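Local structure of N2152 (Neocallimastix frontalis, 5U22) at residues W110-P115 and I144-D149; D315-S320 and A333-S338; Y341-F346 and R417-K422. The protein probably hydrolyses arabinosyl linkages in rare substrates, as a family 39 glycoside hydrolase built from a TIM barrel and a beta sandwich. One frame throughout, in Å; residues are numbered along the deposited sequence.

Overall arrangement
Interaction 1 lies at the pocket end of the TIM barrel, while interactions 2 and 3 are neighbours in the beta sandwich on the other side of the chain's centre; the centres of interactions 1 and 2 are about 40 Å apart. All three are largely buried, with Trp110 of interaction 1 the exposed exception. Interaction 1 joins loops through aromatic rings and polar groups, whereas interactions 2 and 3 rest on antiparallel backbone ladders. The centres of interactions 2 and 3 are about 9 Å apart, and strands 330-336 and 341-347 adjoin in one sheet, where Ser334 N probably donates to Ser343 O. Interaction 2 is chiefly aliphatic; interaction 3 adds a pair of offset tyrosine rings and a water-linked arginine.

Interaction 1. Residues W110-P115 and I144-D149; sequences WPYRWP and IWNEPD
Tyr112 turns its CG beside the backbone N, opposite the carbonyl carbon (chi1 -60°), while Asn146 swings its CG away from its own N, and the two side chains meet at about a right angle. The contact lies at the mouth of the TIM barrel, just past strand 139-143, where Asn146-Glu147 matches the Asn-Glu pair that holds the acid/base glutamate in clan GH-A hydrolases. Asn146 ND2 donates to Tyr112 OH over 2.9 Å in a fairly straight bond (162°), with the hydroxyl almost in the amide plane. That hydroxyl also bonds to Asp105, and Arg68 meets Asn146 OD1, which probably fixes the flip of the amide. The Tyr112 ring also presents an edge to the face of Trp145 in a T-shaped pair, planes at 64°, with Tyr112 CD2 3.7 Å from Trp145 CZ2. Trp114 adds its CE3 at 4.0 Å from Trp145 CH2, and Trp152 packs edge-to-face on both indoles, making an aromatic cluster. Thr151 takes the Trp145 NE1 bond. On the pocket side, a bound BTB molecule, probably from the crystallisation liquor, hydrogen-bonds to Asn146 ND2 and Glu147 OE1, and His213 bonds to Glu147 OE2. Trp110 closes in at its six-membered rim, CZ3 lying 3.6 Å from Asn146 ND2 and CZ2 3.4 Å from Glu147 OE1, near the indole plane.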
loop_
_atom_site.group_PDB
_atom_site.type_symbol
_atom_site.label_atom_id
_atom_site.label_comp_id
_atom_site.label_asym_id
_atom_site.label_seq_id
_atom_site.Cartn_x
_atom_site.Cartn_y
_atom_site.Cartn_z
ATOM N N TRP A 110 -18.051 -15.590 -4.475
ATOM C CA TRP A 110 -17.492 -14.589 -5.384
ATOM C C TRP A 110 -18.046 -14.813 -6.790
ATOM O O TRP A 110 -17.758 -15.840 -7.415
ATOM C CB TRP A 110 -15.962 -14.631 -5.408
ATOM C CG TRP A 110 -15.369 -13.506 -6.221
ATOM C CD1 TRP A 110 -15.070 -13.528 -7.551
ATOM C CD2 TRP A 110 -15.017 -12.194 -5.754
ATOM N NE1 TRP A 110 -14.550 -12.316 -7.944
ATOM C CE2 TRP A 110 -14.508 -11.478 -6.861
ATOM C CE3 TRP A 110 -15.076 -11.559 -4.509
ATOM C CZ2 TRP A 110 -14.058 -10.152 -6.762
ATOM C CZ3 TRP A 110 -14.640 -10.233 -4.412
ATOM C CH2 TRP A 110 -14.134 -9.548 -5.536
ATOM N N PRO A 111 -18.857 -13.863 -7.292
ATOM C CA PRO A 111 -19.276 -12.618 -6.627
ATOM C C PRO A 111 -20.098 -12.839 -5.365
ATOM O O PRO A 111 -20.768 -13.868 -5.267
ATOM C CB PRO A 111 -20.113 -11.922 -7.695
ATOM C CG PRO A 111 -19.574 -12.468 -8.997
ATOM C CD PRO A 111 -19.321 -13.907 -8.688
ATOM N N TYR A 112 -20.009 -11.891 -4.428
ATOM C CA TYR A 112 -20.727 -11.979 -3.158
ATOM C C TYR A 112 -22.184 -12.360 -3.366
ATOM O O TYR A 112 -22.871 -11.816 -4.234
ATOM C CB TYR A 112 -20.666 -10.648 -2.409
ATOM C CG TYR A 112 -19.266 -10.202 -2.074
ATOM C CD1 TYR A 112 -18.559 -10.804 -1.041
ATOM C CD2 TYR A 112 -18.640 -9.190 -2.800
ATOM C CE1 TYR A 112 -17.266 -10.404 -0.733
ATOM C CE2 TYR A 112 -17.351 -8.784 -2.498
ATOM C CZ TYR A 112 -16.670 -9.402 -1.467
ATOM O OH TYR A 112 -15.385 -9.019 -1.158
ATOM N N ARG A 113 -22.663 -13.277 -2.540
ATOM C CA ARG A 113 -24.053 -13.705 -2.637
ATOM C C ARG A 113 -24.897 -12.735 -1.825
ATOM O O ARG A 113 -24.959 -12.822 -0.597
ATOM C CB ARG A 113 -24.199 -15.146 -2.163
ATOM C CG ARG A 113 -23.639 -16.131 -3.170
ATOM C CD ARG A 113 -24.272 -17.491 -2.996
ATOM N NE ARG A 113 -23.718 -18.164 -1.832
ATOM C CZ ARG A 113 -22.563 -18.813 -1.849
ATOM N NH1 ARG A 113 -21.850 -18.860 -2.965
ATOM N NH2 ARG A 113 -22.117 -19.405 -0.749
ATOM N N TRP A 114 -25.532 -11.794 -2.521
ATOM C CA TRP A 114 -26.326 -10.765 -1.865
ATOM C C TRP A 114 -27.543 -11.394 -1.196
ATOM O O TRP A 114 -28.294 -12.126 -1.856
ATOM C CB TRP A 114 -26.763 -9.732 -2.893
ATOM C CG TRP A 114 -27.649 -8.639 -2.391
ATOM C CD1 TRP A 114 -28.984 -8.482 -2.647
ATOM C CD2 TRP A 114 -27.266 -7.535 -1.563
ATOM N NE1 TRP A 114 -29.451 -7.336 -2.033
ATOM C CE2 TRP A 114 -28.417 -6.743 -1.356
ATOM C CE3 TRP A 114 -26.063 -7.138 -0.974
ATOM C CZ2 TRP A 114 -28.396 -5.581 -0.592
ATOM C CZ3 TRP A 114 -26.046 -5.980 -0.216
ATOM C CH2 TRP A 114 -27.204 -5.217 -0.028
ATOM N N PRO A 115 -27.767 -11.149 0.094
ATOM C CA PRO A 115 -28.901 -11.766 0.802
ATOM C C PRO A 115 -30.123 -10.867 0.931
ATOM O O PRO A 115 -31.049 -11.234 1.666
ATOM C CB PRO A 115 -28.294 -12.032 2.183
ATOM C CG PRO A 115 -27.430 -10.810 2.410
ATOM C CD PRO A 115 -26.888 -10.416 1.027
ATOM N N ILE A 144 -17.486 -0.043 2.462
ATOM C CA ILE A 144 -18.853 -0.505 2.236
ATOM C C ILE A 144 -18.886 -1.761 1.367
ATOM O O ILE A 144 -19.688 -2.674 1.612
ATOM C CB ILE A 144 -19.704 0.640 1.642
ATOM C CG1 ILE A 144 -20.049 1.647 2.741
ATOM C CG2 ILE A 144 -20.988 0.102 0.965
ATOM C CD1 ILE A 144 -20.903 2.834 2.279
ATOM N N TRP A 145 -18.023 -1.843 0.355
ATOM C CA TRP A 145 -18.094 -2.943 -0.599
ATOM C C TRP A 145 -16.690 -3.272 -1.090
ATOM O O TRP A 145 -15.693 -2.764 -0.567
ATOM C CB TRP A 145 -19.038 -2.586 -1.752
ATOM C CG TRP A 145 -19.558 -3.793 -2.498
ATOM C CD1 TRP A 145 -19.273 -4.151 -3.791
ATOM C CD2 TRP A 145 -20.440 -4.794 -1.989
ATOM N NE1 TRP A 145 -19.931 -5.317 -4.119
ATOM C CE2 TRP A 145 -20.667 -5.724 -3.032
ATOM C CE3 TRP A 145 -21.076 -4.993 -0.758
ATOM C CZ2 TRP A 145 -21.487 -6.841 -2.872
ATOM C CZ3 TRP A 145 -21.907 -6.103 -0.603
ATOM C CH2 TRP A 145 -22.104 -7.013 -1.660
ATOM N N ASN A 146 -16.611 -4.133 -2.105
ATOM C CA ASN A 146 -15.328 -4.556 -2.667
ATOM C C ASN A 146 -15.560 -4.888 -4.127
ATOM O O ASN A 146 -16.352 -5.787 -4.432
ATOM C CB ASN A 146 -14.764 -5.776 -1.927
ATOM C CG ASN A 146 -13.416 -6.243 -2.483
ATOM O OD1 ASN A 146 -12.561 -5.435 -2.842
ATOM N ND2 ASN A 146 -13.223 -7.561 -2.534
ATOM N N GLU A 147 -14.882 -4.163 -5.012
ATOM C CA GLU A 147 -14.925 -4.409 -6.451
ATOM C C GLU A 147 -16.359 -4.530 -6.982
ATOM O O GLU A 147 -16.725 -5.561 -7.563
ATOM C CB GLU A 147 -14.102 -5.635 -6.809
ATOM C CG GLU A 147 -12.656 -5.482 -6.319
ATOM C CD GLU A 147 -11.667 -6.422 -6.979
ATOM O OE1 GLU A 147 -12.075 -7.509 -7.458
ATOM O OE2 GLU A 147 -10.463 -6.061 -7.014
ATOM N N PRO A 148 -17.172 -3.490 -6.825
ATOM C CA PRO A 148 -18.530 -3.551 -7.379
ATOM C C PRO A 148 -18.532 -3.730 -8.881
ATOM O O PRO A 148 -19.490 -4.302 -9.427
ATOM C CB PRO A 148 -19.126 -2.202 -6.964
ATOM C CG PRO A 148 -17.913 -1.283 -6.862
ATOM C CD PRO A 148 -16.856 -2.163 -6.265
ATOM N N ASP A 149 -17.471 -3.272 -9.564
ATOM C CA ASP A 149 -17.349 -3.445 -11.005
ATOM C C ASP A 149 -17.124 -4.899 -11.391
ATOM O O ASP A 149 -17.192 -5.226 -12.581
ATOM C CB ASP A 149 -16.232 -2.541 -11.583
ATOM C CG ASP A 149 -14.955 -2.505 -10.733
ATOM O OD1 ASP A 149 -14.923 -3.069 -9.622
ATOM O OD2 ASP A 149 -13.971 -1.876 -11.197
#

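Interaction 2. Residues D315-S320 and A333-S338; sequences DMVSVS and ASVDAS
A beta hairpin of strands 315-320 and 330-336 carries this contact, and Asp315 and Val335 form its regular hydrogen-bonded pair. Asp315 N donates to Val335 O over 2.9 Å, and Val335 N returns a bond to Asp315 O over 2.8 Å. One step on, Met316 and Ser334 make a non-hydrogen-bonded pair, and at the next Val317 N donates to Ala333 O over 2.9 Å. The return bond here is replaced by water 1, which accepts from Ala333 N and probably donates to Val317 O. The short axes run at 133° rather than fully antiparallel. In the beta sandwich, strand 315-320 is bordered on its other side by strands 23-28 and 31-35, and strand 330-336 by strand 341-347. Val317, Ala333 and Val335 share one face. Val317 CG2 sits between its own backbone N and carbonyl carbon, and so reaches Ala333 CB at 3.7 Å; Val319 CG2 approaches the same methyl at 3.8 Å. Val317 crosses Val335 at about a right angle, CG1 against CG2, and Val27 covers Val317, Val319 and Ala333. On the other face Met316 folds back through bends at chi2 and chi3 (-58° and -62°), which lays its CE 3.4 Å from Ala333 O and its SD 3.9 Å from Ser334 CB. Where the strand ends, Asp336 OD1 accepts from Ser338 N in an Asx turn.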
loop_
_atom_site.group_PDB
_atom_site.type_symbol
_atom_site.label_atom_id
_atom_site.label_comp_id
_atom_site.label_asym_id
_atom_site.label_seq_id
_atom_site.Cartn_x
_atom_site.Cartn_y
_atom_site.Cartn_z
ATOM N N ASP A 315 11.906 13.003 6.004
ATOM C CA ASP A 315 11.049 13.436 4.907
ATOM C C ASP A 315 11.257 12.551 3.693
ATOM O O ASP A 315 12.389 12.187 3.374
ATOM C CB ASP A 315 11.353 14.875 4.489
ATOM C CG ASP A 315 10.984 15.871 5.535
ATOM O OD1 ASP A 315 9.975 15.648 6.235
ATOM O OD2 ASP A 315 11.697 16.887 5.641
ATOM N N MET A 316 10.170 12.246 2.991
ATOM C CA MET A 316 10.291 11.664 1.662
ATOM C C MET A 316 10.627 12.772 0.672
ATOM O O MET A 316 10.105 13.885 0.775
ATOM C CB MET A 316 8.989 10.959 1.256
ATOM C CG MET A 316 8.463 9.985 2.293
ATOM S SD MET A 316 9.664 8.692 2.700
ATOM C CE MET A 316 9.836 7.905 1.082
ATOM N N VAL A 317 11.524 12.476 -0.270
ATOM C CA VAL A 317 11.970 13.463 -1.244
ATOM C C VAL A 317 11.781 12.913 -2.649
ATOM O O VAL A 317 11.631 11.707 -2.862
ATOM C CB VAL A 317 13.437 13.877 -1.027
ATOM C CG1 VAL A 317 13.592 14.559 0.316
ATOM C CG2 VAL A 317 14.360 12.662 -1.093
ATOM N N SER A 318 11.831 13.824 -3.620
ATOM C CA SER A 318 11.458 13.484 -4.986
ATOM C C SER A 318 12.484 12.575 -5.645
ATOM O O SER A 318 13.698 12.758 -5.514
ATOM C CB SER A 318 11.275 14.752 -5.813
ATOM O OG SER A 318 10.103 15.445 -5.394
ATOM N N VAL A 319 11.974 11.579 -6.353
ATOM C CA VAL A 319 12.769 10.665 -7.158
ATOM C C VAL A 319 12.298 10.821 -8.591
ATOM O O VAL A 319 11.093 10.723 -8.859
ATOM C CB VAL A 319 12.600 9.202 -6.704
ATOM C CG1 VAL A 319 13.316 8.261 -7.678
ATOM C CG2 VAL A 319 13.123 9.010 -5.274
ATOM N N SER A 320 13.233 11.054 -9.507
ATOM C CA SER A 320 12.866 11.130 -10.913
ATOM C C SER A 320 13.327 9.858 -11.605
ATOM O O SER A 320 14.545 9.634 -11.732
ATOM C CB SER A 320 13.480 12.359 -11.578
ATOM O OG SER A 320 13.240 12.336 -12.977
ATOM N N ALA A 333 12.717 7.825 -1.679
ATOM C CA ALA A 333 13.901 8.265 -0.961
ATOM C C ALA A 333 13.489 9.073 0.253
ATOM O O ALA A 333 12.498 9.807 0.209
ATOM C CB ALA A 333 14.813 9.106 -1.851
ATOM N N SER A 334 14.262 8.941 1.334
ATOM C CA SER A 334 14.008 9.698 2.551
ATOM C C SER A 334 15.288 10.386 3.009
ATOM O O SER A 334 16.402 9.911 2.758
ATOM C CB SER A 334 13.458 8.794 3.665
ATOM O OG SER A 334 14.429 7.839 4.050
ATOM N N VAL A 335 15.122 11.534 3.661
ATOM C CA VAL A 335 16.231 12.268 4.262
ATOM C C VAL A 335 15.862 12.562 5.703
ATOM O O VAL A 335 14.761 13.053 5.970
ATOM C CB VAL A 335 16.539 13.583 3.523
ATOM C CG1 VAL A 335 17.662 14.331 4.247
ATOM C CG2 VAL A 335 16.900 13.329 2.076
ATOM N N ASP A 336 16.783 12.281 6.625
ATOM C CA ASP A 336 16.564 12.493 8.054
ATOM C C ASP A 336 17.742 13.285 8.613
ATOM O O ASP A 336 18.845 12.746 8.739
ATOM C CB ASP A 336 16.417 11.154 8.775
ATOM C CG ASP A 336 16.039 11.306 10.244
ATOM O OD1 ASP A 336 16.410 12.310 10.885
ATOM O OD2 ASP A 336 15.370 10.396 10.771
ATOM N N ALA A 337 17.505 14.552 8.971
ATOM C CA ALA A 337 18.578 15.395 9.492
ATOM C C ALA A 337 18.948 15.090 10.940
ATOM O O ALA A 337 20.029 15.498 11.379
ATOM C CB ALA A 337 18.197 16.875 9.380
ATOM N N SER A 338 18.086 14.401 11.694
ATOM C CA SER A 338 18.429 14.055 13.067
ATOM C C SER A 338 19.211 12.752 13.141
ATOM O O SER A 338 20.185 12.660 13.891
ATOM C CB SER A 338 17.175 13.964 13.940
ATOM O OG SER A 338 16.864 15.225 14.498
HETATM O O HOH W 1 10.298 9.306 -2.340
#

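Interaction 3. Residues Y341-F346 and R417-K422; sequences YVSFIF and RIYITK
Tyr341 and Tyr419 lie with ring planes nearly parallel (13°) but slid apart, so that they barely overlap. Tyr341 holds its CG between the backbone N and the carbonyl carbon (chi1 75°), which lays the ring along its own strand, with Ser343 CB at its edge. Tyr419 turns its ring to the carbonyl side of its own backbone, and its OH comes to rest over the centre of the Tyr341 ring, 3.4 Å from Tyr341 CG. The Tyr341 hydroxyl bonds to Thr313. An alanine in place of Tyr419 is likely to leave this face of Tyr341 without the hydroxyl resting on it and the Arg417 guanidinium without the ring that covers it. That guanidinium has Tyr419 CD1 over its centre; Arg417 bends at chi3 (69°) to bring it there, Glu374 forms a salt bridge with its NH2, and Trp308 makes a cation-pi contact with the arginine. Water 2 lies in the guanidinium plane, accepts from Arg417 NH1 over 2.9 Å and bonds to Ser343 OG.

The backbones are two strands of the beta sandwich, almost exactly antiparallel, and Val342 with Ile420 and Phe344 with Ile418 exchange paired hydrogen bonds, among them Ile420 N to Val342 O at 2.8 Å. These four side chains lie on the opposite face from the tyrosines, where Phe358 of strand 353-359 touches Ile418 and Ile420. Phe346 lays its CD1 over the centre of the Phe344 ring, while its CE1 meets Ile418 CD1 at 3.8 Å. On the tyrosine face, Ile345 CG2 packs against Arg417 CG at 3.7 Å.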
loop_
_atom_site.group_PDB
_atom_site.type_symbol
_atom_site.label_atom_id
_atom_site.label_comp_id
_atom_site.label_asym_id
_atom_site.label_seq_id
_atom_site.Cartn_x
_atom_site.Cartn_y
_atom_site.Cartn_z
ATOM N N TYR A 341 21.057 10.608 7.841
ATOM C CA TYR A 341 21.217 9.682 6.728
ATOM C C TYR A 341 20.249 10.035 5.611
ATOM O O TYR A 341 19.273 10.765 5.807
ATOM C CB TYR A 341 21.025 8.220 7.159
ATOM C CG TYR A 341 19.585 7.794 7.406
ATOM C CD1 TYR A 341 19.005 7.946 8.652
ATOM C CD2 TYR A 341 18.825 7.208 6.393
ATOM C CE1 TYR A 341 17.700 7.547 8.888
ATOM C CE2 TYR A 341 17.506 6.814 6.615
ATOM C CZ TYR A 341 16.952 6.985 7.867
ATOM O OH TYR A 341 15.643 6.591 8.095
ATOM N N VAL A 342 20.569 9.523 4.425
ATOM C CA VAL A 342 19.682 9.482 3.269
ATOM C C VAL A 342 19.502 8.018 2.875
ATOM O O VAL A 342 20.467 7.246 2.867
ATOM C CB VAL A 342 20.263 10.276 2.083
ATOM C CG1 VAL A 342 19.331 10.206 0.868
ATOM C CG2 VAL A 342 20.568 11.705 2.497
ATOM N N SER A 343 18.276 7.640 2.527
ATOM C CA SER A 343 17.992 6.277 2.095
ATOM C C SER A 343 17.213 6.315 0.789
ATOM O O SER A 343 16.232 7.049 0.673
ATOM C CB SER A 343 17.193 5.513 3.151
ATOM O OG SER A 343 16.924 4.185 2.709
ATOM N N PHE A 344 17.630 5.500 -0.172
ATOM C CA PHE A 344 16.994 5.412 -1.484
ATOM C C PHE A 344 16.776 3.937 -1.786
ATOM O O PHE A 344 17.749 3.180 -1.874
ATOM C CB PHE A 344 17.874 6.064 -2.558
ATOM C CG PHE A 344 17.283 6.020 -3.946
ATOM C CD1 PHE A 344 15.906 5.981 -4.126
ATOM C CD2 PHE A 344 18.100 6.029 -5.066
ATOM C CE1 PHE A 344 15.354 5.935 -5.402
ATOM C CE2 PHE A 344 17.549 5.996 -6.350
ATOM C CZ PHE A 344 16.173 5.949 -6.506
ATOM N N ILE A 345 15.514 3.519 -1.907
ATOM C CA ILE A 345 15.186 2.137 -2.260
ATOM C C ILE A 345 14.512 2.127 -3.620
ATOM O O ILE A 345 13.693 3.004 -3.923
ATOM C CB ILE A 345 14.301 1.452 -1.195
ATOM C CG1 ILE A 345 12.946 2.154 -1.056
ATOM C CG2 ILE A 345 15.000 1.451 0.148
ATOM C CD1 ILE A 345 12.045 1.507 0.014
ATOM N N PHE A 346 14.847 1.132 -4.443
ATOM C CA PHE A 346 14.370 1.145 -5.817
ATOM C C PHE A 346 14.464 -0.257 -6.403
ATOM O O PHE A 346 15.130 -1.145 -5.865
ATOM C CB PHE A 346 15.160 2.154 -6.663
ATOM C CG PHE A 346 16.656 1.979 -6.583
ATOM C CD1 PHE A 346 17.383 2.588 -5.570
ATOM C CD2 PHE A 346 17.334 1.213 -7.524
ATOM C CE1 PHE A 346 18.773 2.446 -5.496
ATOM C CE2 PHE A 346 18.714 1.066 -7.468
ATOM C CZ PHE A 346 19.435 1.673 -6.449
ATOM N N ARG A 417 19.042 -0.825 -2.337
ATOM C CA ARG A 417 19.049 0.337 -1.455
ATOM C C ARG A 417 20.404 1.020 -1.515
ATOM O O ARG A 417 21.445 0.355 -1.524
ATOM C CB ARG A 417 18.738 -0.015 0.009
ATOM C CG ARG A 417 18.658 1.226 0.893
ATOM C CD ARG A 417 18.129 0.953 2.305
ATOM N NE ARG A 417 19.056 0.177 3.138
ATOM C CZ ARG A 417 18.893 -0.027 4.444
ATOM N NH1 ARG A 417 17.846 0.492 5.088
ATOM N NH2 ARG A 417 19.784 -0.746 5.110
ATOM N N ILE A 418 20.386 2.352 -1.558
ATOM C CA ILE A 418 21.582 3.157 -1.327
ATOM C C ILE A 418 21.370 3.901 -0.017
ATOM O O ILE A 418 20.391 4.641 0.128
ATOM C CB ILE A 418 21.846 4.119 -2.494
ATOM C CG1 ILE A 418 22.231 3.313 -3.728
ATOM C CG2 ILE A 418 22.952 5.112 -2.123
ATOM C CD1 ILE A 418 22.139 4.086 -5.010
ATOM N N TYR A 419 22.263 3.677 0.949
ATOM C CA TYR A 419 22.143 4.238 2.292
ATOM C C TYR A 419 23.352 5.126 2.539
ATOM O O TYR A 419 24.489 4.641 2.514
ATOM C CB TYR A 419 22.071 3.119 3.335
ATOM C CG TYR A 419 21.458 3.509 4.666
ATOM C CD1 TYR A 419 20.085 3.423 4.869
ATOM C CD2 TYR A 419 22.254 3.921 5.726
ATOM C CE1 TYR A 419 19.517 3.762 6.091
ATOM C CE2 TYR A 419 21.691 4.270 6.961
ATOM C CZ TYR A 419 20.324 4.186 7.131
ATOM O OH TYR A 419 19.747 4.514 8.345
ATOM N N ILE A 420 23.114 6.413 2.785
ATOM C CA ILE A 420 24.177 7.411 2.828
ATOM C C ILE A 420 24.271 7.971 4.239
ATOM O O ILE A 420 23.287 8.495 4.773
ATOM C CB ILE A 420 23.935 8.548 1.815
ATOM C CG1 ILE A 420 23.686 7.978 0.417
ATOM C CG2 ILE A 420 25.091 9.525 1.812
ATOM C CD1 ILE A 420 23.450 9.054 -0.632
ATOM N N THR A 421 25.461 7.895 4.826
ATOM C CA THR A 421 25.720 8.428 6.159
ATOM C C THR A 421 26.969 9.300 6.112
ATOM O O THR A 421 27.621 9.434 5.072
ATOM C CB THR A 421 25.884 7.303 7.194
ATOM O OG1 THR A 421 26.855 6.354 6.729
ATOM C CG2 THR A 421 24.564 6.593 7.421
ATOM N N LYS A 422 27.308 9.887 7.256
ATOM C CA LYS A 422 28.495 10.729 7.331
ATOM C C LYS A 422 29.758 9.881 7.261
ATOM O O LYS A 422 29.832 8.799 7.844
ATOM C CB LYS A 422 28.487 11.555 8.617
ATOM C CG LYS A 422 27.418 12.640 8.647
ATOM C CD LYS A 422 27.444 13.422 9.970
ATOM C CE LYS A 422 28.819 14.021 10.233
ATOM N NZ LYS A 422 28.847 14.814 11.496
HETATM O O HOH W 2 15.851 2.546 4.738
#